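Local coordinates for protein beta-fructofuranosidase (Arabidopsis thaliana, PDB 2OXB) that hydrolyses sucrose and 1-kestose, and less readily neokestose and levan, as a glycoside hydrolase family 32 invertase of the plant cell wall, at residues A[414-417]-A[418-422]; A[445-448]-A[449-452]. The protein carries 1 engineered substitution. All coordinates share one frame; numbering follows the deposited sequence.

Contact 1. Residues A[414-417]-A[418-422]; sequences LASK and NLEEY
Ala415 sets its CB against the far limb of the loop, 3.7 Å from Tyr422 CB and 3.9 Å from Leu419 CD2, a small apolar patch in the connection of a beta hairpin between the adjacent antiparallel strands 406-415 and 423-431 of the C-terminal beta-sandwich domain. Leu419 and Tyr422 both also rest on Met412 of strand 406-415. At Ser416 the backbone N gives a weak, bent hydrogen bond to Glu421 O (2.7 Å, 130° at the hydrogen). The hydroxyl of Ser416, swung anti to N (chi1 -159°), has its OG 3.0 Å from Glu420 OE1, while its CB lies 3.6 Å from Glu421 CG. The Lys417 side chain crosses that of Glu420 at a slant, CG standing 3.5 Å from Glu420 OE2; its NZ reaches instead for Leu503 O, a weak bond. The Glu420 chain bends at chi2 (-87°), which folds the carboxylate back over the loop, and Asn418 N gives OE1 of Glu420 a weak hydrogen bond of 3.0 Å. An alanine in place of Glu420 would probably leave Asn418 N without this acceptor and open a gap beside Ser416 and Lys417. The Glu421 carboxylate instead accepts backbone N-H groups of Leu503, Ala504 and, weakly, Lys502. Both acidic side chains thus accept main-chain N-H groups, Glu420 weakly inside the turn and Glu421 from the 502-504 segment.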
ATOM      1  N   LEU A 414       5.261  17.402 -11.167  1.00 25.03           N
ATOM      2  CA  LEU A 414       6.597  17.875 -10.818  1.00 23.32           C
ATOM      3  C   LEU A 414       7.381  18.073 -12.096  1.00 22.78           C
ATOM      4  O   LEU A 414       8.577  17.829 -12.141  1.00 21.80           O
ATOM      5  CB  LEU A 414       7.346  16.880  -9.917  1.00 22.72           C
ATOM      6  CG  LEU A 414       6.995  16.773  -8.432  1.00 23.24           C
ATOM      7  CD1 LEU A 414       5.703  16.006  -8.291  1.00 23.51           C
ATOM      8  CD2 LEU A 414       8.113  16.078  -7.660  1.00 20.66           C
ATOM      9  N   ALA A 415       6.693  18.492 -13.147  1.00 25.27           N
ATOM     10  CA  ALA A 415       7.358  18.724 -14.416  1.00 27.09           C
ATOM     11  C   ALA A 415       8.271  19.940 -14.268  1.00 28.86           C
ATOM     12  O   ALA A 415       7.979  20.873 -13.517  1.00 28.44           O
ATOM     13  CB  ALA A 415       6.334  18.944 -15.510  1.00 25.15           C
ATOM     14  N   SER A 416       9.389  19.915 -14.980  1.00 32.68           N
ATOM     15  CA  SER A 416      10.382  20.985 -14.930  1.00 35.43           C
ATOM     16  C   SER A 416       9.918  22.201 -15.745  1.00 36.97           C
ATOM     17  O   SER A 416       8.833  22.191 -16.330  1.00 36.56           O
ATOM     18  CB  SER A 416      11.711  20.447 -15.467  1.00 35.57           C
ATOM     19  OG  SER A 416      12.807  21.214 -15.027  1.00 38.75           O
ATOM     20  N   LYS A 417      10.726  23.256 -15.770  1.00 38.42           N
ATOM     21  CA  LYS A 417      10.363  24.458 -16.517  1.00 39.32           C
ATOM     22  C   LYS A 417       9.903  24.080 -17.928  1.00 40.53           C
ATOM     23  O   LYS A 417       8.710  24.150 -18.253  1.00 41.29           O
ATOM     24  CB  LYS A 417      11.554  25.426 -16.594  1.00 37.38           C
ATOM     25  CG  LYS A 417      12.874  24.823 -16.139  1.00 36.85           C
ATOM     26  CD  LYS A 417      12.899  24.517 -14.635  1.00 35.07           C
ATOM     27  CE  LYS A 417      12.977  25.796 -13.817  1.00 35.26           C
ATOM     28  NZ  LYS A 417      13.308  25.577 -12.390  1.00 32.80           N
ATOM     29  N   ASN A 418      10.861  23.648 -18.742  1.00 41.76           N
ATOM     30  CA  ASN A 418      10.634  23.246 -20.133  1.00 42.91           C
ATOM     31  C   ASN A 418      10.753  21.725 -20.377  1.00 41.66           C
ATOM     32  O   ASN A 418      11.317  21.298 -21.384  1.00 40.44           O
ATOM     33  CB  ASN A 418      11.643  23.979 -21.014  1.00 45.73           C
ATOM     34  CG  ASN A 418      13.019  24.042 -20.371  1.00 47.36           C
ATOM     35  OD1 ASN A 418      13.675  23.017 -20.176  1.00 47.93           O
ATOM     36  ND2 ASN A 418      13.453  25.245 -20.019  1.00 50.04           N
ATOM     37  N   LEU A 419      10.231  20.932 -19.446  1.00 40.51           N
ATOM     38  CA  LEU A 419      10.230  19.471 -19.518  1.00 39.39           C
ATOM     39  C   LEU A 419      11.553  18.713 -19.593  1.00 39.25           C
ATOM     40  O   LEU A 419      11.592  17.609 -20.146  1.00 37.90           O
ATOM     41  CB  LEU A 419       9.344  18.990 -20.671  1.00 39.19           C
ATOM     42  CG  LEU A 419       7.823  19.094 -20.553  1.00 38.22           C
ATOM     43  CD1 LEU A 419       7.217  18.391 -21.759  1.00 36.91           C
ATOM     44  CD2 LEU A 419       7.322  18.455 -19.257  1.00 39.26           C
ATOM     45  N   GLU A 420      12.629  19.273 -19.047  1.00 38.92           N
ATOM     46  CA  GLU A 420      13.899  18.555 -19.066  1.00 38.53           C
ATOM     47  C   GLU A 420      13.760  17.361 -18.125  1.00 36.55           C
ATOM     48  O   GLU A 420      14.441  16.350 -18.280  1.00 36.82           O
ATOM     49  CB  GLU A 420      15.075  19.458 -18.644  1.00 40.70           C
ATOM     50  CG  GLU A 420      14.853  20.360 -17.428  1.00 41.95           C
ATOM     51  CD  GLU A 420      14.224  21.692 -17.796  1.00 40.81           C
ATOM     52  OE1 GLU A 420      12.993  21.729 -18.001  1.00 41.76           O
ATOM     53  OE2 GLU A 420      14.968  22.693 -17.889  1.00 39.09           O
ATOM     54  N   GLU A 421      12.866  17.490 -17.150  1.00 33.81           N
ATOM     55  CA  GLU A 421      12.598  16.408 -16.214  1.00 32.95           C
ATOM     56  C   GLU A 421      11.139  16.495 -15.785  1.00 32.87           C
ATOM     57  O   GLU A 421      10.689  17.518 -15.279  1.00 32.30           O
ATOM     58  CB  GLU A 421      13.540  16.463 -14.993  1.00 30.72           C
ATOM     59  CG  GLU A 421      13.246  17.536 -13.977  1.00 27.23           C
ATOM     60  CD  GLU A 421      14.336  17.666 -12.918  1.00 27.55           C
ATOM     61  OE1 GLU A 421      14.228  18.567 -12.065  1.00 26.17           O
ATOM     62  OE2 GLU A 421      15.300  16.876 -12.937  1.00 26.58           O
ATOM     63  N   TYR A 422      10.393  15.421 -16.031  1.00 33.78           N
ATOM     64  CA  TYR A 422       8.973  15.350 -15.686  1.00 33.85           C
ATOM     65  C   TYR A 422       8.563  13.897 -15.444  1.00 33.66           C
ATOM     66  O   TYR A 422       9.279  12.956 -15.815  1.00 31.90           O
ATOM     67  CB  TYR A 422       8.116  15.936 -16.822  1.00 33.25           C
ATOM     68  CG  TYR A 422       8.333  15.223 -18.132  1.00 34.49           C
ATOM     69  CD1 TYR A 422       7.566  14.110 -18.484  1.00 34.28           C
ATOM     70  CD2 TYR A 422       9.405  15.576 -18.959  1.00 35.93           C
ATOM     71  CE1 TYR A 422       7.878  13.359 -19.622  1.00 34.11           C
ATOM     72  CE2 TYR A 422       9.728  14.835 -20.092  1.00 34.51           C
ATOM     73  CZ  TYR A 422       8.965  13.724 -20.418  1.00 34.59           C
ATOM     74  OH  TYR A 422       9.329  12.965 -21.510  1.00 32.22           O
TER

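Contact 2. Residues A[445-448]-A[449-452]; sequences SDQS and RSSL
Two torsions bring the Gln447 amide nitrogen and the Ser450 hydroxyl together: the glutamine chain folds at chi2 (-81°), and the serine hydroxyl lies beside its own backbone N, opposite the carbonyl carbon (chi1 -80°). Gln447 NE2 then comes within 3.0 Å of Ser450 OG, yet the angle is too poor for a hydrogen bond, and the two meet as neighbours. Each has a firmer partner: Ser450 OG is hydrogen-bonded with Thr423 OG1, and Gln447 OE1 accepts from Ser497 OG of strand 493-498. A second donor grips the same amide oxygen, since Ser445 OG gives Gln447 OE1 a bond of 3.0 Å in the carbonyl plane. With two hydroxyls on its oxygen, the amide is unlikely to turn over. The backbone here forms a type I beta turn from Gln447 to Ser450, following strand 439-446, in the connection to strand 461-465, within the beta-sandwich C-terminal domain of the family. The turn is closed by Ser450 N donating to Gln447 O over 3.0 Å at 163°, and Lys458 NZ bonds to that carbonyl oxygen as well. On the corner of the turn, Ser448 OG donates to Asp446 OD2 (2.6 Å), meeting it nearly end-on to the carboxylate C-O bond, and so ties the first corner residue back to Asp446. Arg449, the second corner residue, curls its side chain back on Ser448, with CD 3.3 Å from Ser448 OG. Ser448 CB lies at the edge of the guanidinium, in its plane, 3.7 Å from Arg449 NE. Asp446 OD2 is opposite in charge to the arginine but stays 5.9 Å from Arg449 NE, too far for an ion pair.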
ATOM      1  N   SER A 445       3.002   4.640 -15.576  1.00 23.36           N
ATOM      2  CA  SER A 445       3.597   5.672 -14.719  1.00 21.94           C
ATOM      3  C   SER A 445       5.076   5.710 -15.062  1.00 21.56           C
ATOM      4  O   SER A 445       5.882   5.032 -14.433  1.00 21.49           O
ATOM      5  CB  SER A 445       3.430   5.322 -13.239  1.00 20.71           C
ATOM      6  OG  SER A 445       3.833   6.404 -12.431  1.00 21.28           O
ATOM      7  N   ASP A 446       5.416   6.489 -16.084  1.00 22.27           N
ATOM      8  CA  ASP A 446       6.795   6.607 -16.544  1.00 22.91           C
ATOM      9  C   ASP A 446       7.695   7.367 -15.575  1.00 23.70           C
ATOM     10  O   ASP A 446       7.334   8.435 -15.067  1.00 23.57           O
ATOM     11  CB  ASP A 446       6.832   7.298 -17.900  1.00 23.67           C
ATOM     12  CG  ASP A 446       7.668   6.547 -18.900  1.00 25.24           C
ATOM     13  OD1 ASP A 446       7.146   5.553 -19.473  1.00 24.28           O
ATOM     14  OD2 ASP A 446       8.844   6.945 -19.095  1.00 22.93           O
ATOM     15  N   GLN A 447       8.885   6.826 -15.345  1.00 24.34           N
ATOM     16  CA  GLN A 447       9.837   7.434 -14.420  1.00 23.36           C
ATOM     17  C   GLN A 447      11.198   7.723 -15.059  1.00 24.06           C
ATOM     18  O   GLN A 447      12.071   8.325 -14.436  1.00 23.33           O
ATOM     19  CB  GLN A 447       9.980   6.506 -13.220  1.00 22.61           C
ATOM     20  CG  GLN A 447       8.622   5.981 -12.720  1.00 21.47           C
ATOM     21  CD  GLN A 447       7.893   6.980 -11.828  1.00 21.45           C
ATOM     22  OE1 GLN A 447       6.669   6.924 -11.675  1.00 20.52           O
ATOM     23  NE2 GLN A 447       8.651   7.889 -11.217  1.00 18.89           N
ATOM     24  N   SER A 448      11.349   7.291 -16.312  1.00 26.62           N
ATOM     25  CA  SER A 448      12.567   7.465 -17.113  1.00 27.49           C
ATOM     26  C   SER A 448      13.195   8.864 -17.086  1.00 27.40           C
ATOM     27  O   SER A 448      14.412   8.996 -17.117  1.00 26.41           O
ATOM     28  CB  SER A 448      12.260   7.095 -18.556  1.00 26.92           C
ATOM     29  OG  SER A 448      11.214   7.915 -19.032  1.00 28.77           O
ATOM     30  N   ARG A 449      12.366   9.903 -17.065  1.00 30.46           N
ATOM     31  CA  ARG A 449      12.865  11.278 -17.017  1.00 32.88           C
ATOM     32  C   ARG A 449      12.390  12.009 -15.753  1.00 34.90           C
ATOM     33  O   ARG A 449      12.419  13.235 -15.702  1.00 36.13           O
ATOM     34  CB  ARG A 449      12.423  12.078 -18.263  1.00 33.68           C
ATOM     35  CG  ARG A 449      13.225  11.813 -19.564  1.00 33.05           C
ATOM     36  CD  ARG A 449      12.715  10.601 -20.344  1.00 32.93           C
ATOM     37  NE  ARG A 449      13.793   9.687 -20.729  1.00 33.60           N
ATOM     38  CZ  ARG A 449      14.850  10.025 -21.466  1.00 32.81           C
ATOM     39  NH1 ARG A 449      14.985  11.268 -21.914  1.00 33.14           N
ATOM     40  NH2 ARG A 449      15.779   9.120 -21.746  1.00 28.32           N
ATOM     41  N   SER A 450      11.964  11.261 -14.736  1.00 35.50           N
ATOM     42  CA  SER A 450      11.484  11.866 -13.496  1.00 35.72           C
ATOM     43  C   SER A 450      12.457  12.846 -12.849  1.00 36.08           C
ATOM     44  O   SER A 450      12.033  13.726 -12.092  1.00 36.14           O
ATOM     45  CB  SER A 450      11.112  10.785 -12.472  1.00 37.04           C
ATOM     46  OG  SER A 450       9.820  10.244 -12.731  1.00 38.52           O
ATOM     47  N   SER A 451      13.749  12.705 -13.132  1.00 35.68           N
ATOM     48  CA  SER A 451      14.737  13.602 -12.551  1.00 36.08           C
ATOM     49  C   SER A 451      15.937  13.668 -13.451  1.00 37.60           C
ATOM     50  O   SER A 451      16.038  12.904 -14.413  1.00 38.51           O
ATOM     51  CB  SER A 451      15.182  13.113 -11.184  1.00 36.58           C
ATOM     52  OG  SER A 451      16.194  12.143 -11.309  1.00 37.16           O
ATOM     53  N   LEU A 452      16.847  14.587 -13.134  1.00 38.65           N
ATOM     54  CA  LEU A 452      18.065  14.780 -13.921  1.00 38.68           C
ATOM     55  C   LEU A 452      19.248  13.986 -13.391  1.00 39.36           C
ATOM     56  O   LEU A 452      20.185  13.691 -14.136  1.00 39.67           O
ATOM     57  CB  LEU A 452      18.438  16.266 -13.971  1.00 37.43           C
ATOM     58  CG  LEU A 452      17.694  17.141 -14.969  1.00 36.26           C
ATOM     59  CD1 LEU A 452      18.059  18.588 -14.751  1.00 35.46           C
ATOM     60  CD2 LEU A 452      18.055  16.696 -16.377  1.00 38.76           C
TER

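Contacts 1 and 2 both reach the same mixed sheet of the C-terminal domain, their centres about 10 Å apart. Along the chain they come in series: 414-422 joins strand 406-415 to 423-431, and 445-452 follows 439-446, the next antiparallel neighbour of 423-431. The loops therefore sit side by side at one end of the sheet, and they touch. Tyr422 N and Arg449 O, 3.0 Å apart, probably form a hydrogen bond, whereas Glu421 OE2 and Leu452 N, 2.8 Å apart, meet as packing neighbours without hydrogen-bond geometry. Both contacts lie away from the sucrose-binding residues, which belong to the N-terminal part of the chain, and they belong to the loops at one end of the C-terminal beta-sandwich.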